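Local coordinates for protein alpha,alpha-trehalose-phosphate synthase (UDP-forming) (Burkholderia vietnamiensis, PDB 5TVG) that belongs to glycosyltransferase family 20, of the GT-B fold, and is modelled here with uridine-5'-diphosphate and a magnesium ion, at residues V176-H179 with D180-K184. Sequence-based numbering, arbitrary orientation.
Sequences VPPH and DELVK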
loop_
_atom_site.group_PDB
_atom_site.type_symbol
_atom_site.label_atom_id
_atom_site.label_comp_id
_atom_site.label_asym_id
_atom_site.label_seq_id
_atom_site.Cartn_x
_atom_site.Cartn_y
_atom_site.Cartn_z
ATOM N N VAL A 176 -23.462 1.380 12.622
ATOM C CA VAL A 176 -23.300 2.599 13.411
ATOM C C VAL A 176 -23.614 2.297 14.876
ATOM O O VAL A 176 -24.771 1.990 15.199
ATOM C CB VAL A 176 -24.236 3.722 12.919
ATOM C CG1 VAL A 176 -24.064 4.975 13.812
ATOM C CG2 VAL A 176 -24.005 4.040 11.433
ATOM N N PRO A 177 -22.658 2.390 15.798
ATOM C CA PRO A 177 -22.921 1.940 17.170
ATOM C C PRO A 177 -24.083 2.676 17.828
ATOM O O PRO A 177 -24.925 2.028 18.466
ATOM C CB PRO A 177 -21.588 2.190 17.884
ATOM C CG PRO A 177 -20.564 1.975 16.732
ATOM C CD PRO A 177 -21.215 2.567 15.529
ATOM N N PRO A 178 -24.220 4.011 17.692
ATOM C CA PRO A 178 -25.390 4.642 18.334
ATOM C C PRO A 178 -26.676 4.620 17.508
ATOM O O PRO A 178 -27.476 5.564 17.599
ATOM C CB PRO A 178 -24.916 6.087 18.581
ATOM C CG PRO A 178 -23.990 6.352 17.498
ATOM C CD PRO A 178 -23.237 5.038 17.271
ATOM N N HIS A 179 -26.922 3.540 16.749
ATOM C CA HIS A 179 -28.065 3.520 15.833
ATOM C C HIS A 179 -29.388 3.753 16.571
ATOM O O HIS A 179 -30.209 4.576 16.144
ATOM C CB HIS A 179 -28.084 2.194 15.058
ATOM C CG HIS A 179 -28.027 0.964 15.923
ATOM N ND1 HIS A 179 -29.158 0.363 16.445
ATOM C CD2 HIS A 179 -26.973 0.227 16.358
ATOM C CE1 HIS A 179 -28.802 -0.699 17.151
ATOM N NE2 HIS A 179 -27.480 -0.793 17.124
ATOM N N ASP A 180 -29.565 3.118 17.734
ATOM C CA ASP A 180 -30.824 3.226 18.463
ATOM C C ASP A 180 -31.084 4.652 18.917
ATOM O O ASP A 180 -32.209 5.161 18.786
ATOM C CB ASP A 180 -30.819 2.272 19.662
ATOM C CG ASP A 180 -32.105 2.379 20.496
ATOM O OD1 ASP A 180 -33.172 1.878 20.053
ATOM O OD2 ASP A 180 -32.046 2.965 21.600
ATOM N N GLU A 181 -30.054 5.312 19.463
ATOM C CA GLU A 181 -30.193 6.693 19.894
ATOM C C GLU A 181 -30.547 7.599 18.731
ATOM O O GLU A 181 -31.412 8.482 18.860
ATOM C CB GLU A 181 -28.883 7.178 20.536
ATOM C CG GLU A 181 -29.026 8.472 21.283
ATOM C CD GLU A 181 -27.788 8.845 22.069
ATOM O OE1 GLU A 181 -26.698 8.919 21.476
ATOM O OE2 GLU A 181 -27.912 9.002 23.295
ATOM N N LEU A 182 -29.882 7.396 17.589
ATOM C CA LEU A 182 -30.114 8.230 16.413
ATOM C C LEU A 182 -31.535 8.053 15.878
ATOM O O LEU A 182 -32.181 9.031 15.481
ATOM C CB LEU A 182 -29.090 7.880 15.331
ATOM C CG LEU A 182 -27.607 8.230 15.595
ATOM C CD1 LEU A 182 -26.740 7.683 14.492
ATOM C CD2 LEU A 182 -27.396 9.736 15.710
ATOM N N VAL A 183 -32.045 6.820 15.854
ATOM C CA VAL A 183 -33.430 6.635 15.431
ATOM C C VAL A 183 -34.375 7.295 16.433
ATOM O O VAL A 183 -35.358 7.934 16.050
ATOM C CB VAL A 183 -33.747 5.140 15.260
ATOM C CG1 VAL A 183 -35.251 4.920 15.126
ATOM C CG2 VAL A 183 -32.979 4.542 14.079
ATOM N N LYS A 184 -34.082 7.172 17.730
ATOM C CA LYS A 184 -34.866 7.887 18.732
ATOM C C LYS A 184 -34.874 9.388 18.455
ATOM O O LYS A 184 -35.932 10.035 18.511
ATOM C CB LYS A 184 -34.319 7.607 20.137
ATOM C CG LYS A 184 -35.005 8.432 21.239
ATOM C CD LYS A 184 -34.743 7.888 22.633
ATOM C CE LYS A 184 -33.273 8.037 23.054
ATOM N NZ LYS A 184 -32.905 9.456 23.323
HETATM O O HOH W 1 -27.488 1.491 19.288
#
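The imidazole of His179 sits close beside the amide of its neighbour Asp180, which it meets obliquely: ND1 is 3.1 Å from Asp180 N, but the angle is too poor for a hydrogen bond. A water rests on one face of the ring, its oxygen centred 3.1 Å from the ring plane, and Val176 O abuts the rim in the ring's own plane. With chi1 53°, CG is flanked by the backbone N and the carbonyl carbon, which keeps the ring close to the first-turn amide. ND1 itself is hydrogen-bonded to Tyr206 OH of helix 197-209, which would limit rotation of the ring. The water joins loop to helix, donating to Pro177 O (2.7 Å) and accepting from Asp180 N (3.1 Å), so this first-turn amide has a partner that is not a helix carbonyl.

Beyond that, regular helix bonding takes over. Leu182 N donates to Pro178 O at 3.0 Å with an N-H...O angle of 164°, and Val183 N donates to His179 O at 2.9 Å. Apolar contacts fill the other side: Leu182 CD1 meets Val176 CG1 at 3.9 Å, the two side chains crossing at about a right angle, and Pro178 CG lies 4.3 Å from the same Leu182 CD1 methyl. Phe89 of helix 79-98 packs against all three residues, while Glu181 OE1 is hydrogen-bonded to Tyr112 OH of helix 109-127.

A type I beta turn from Val176 to His179, with His179 N weakly hydrogen-bonded to Val176 O, thus runs directly into helix 179-186 with Pro178 at the N-cap: a proline-containing turn that starts a helix, packed against neighbouring helices in a GT-B glycosyltransferase.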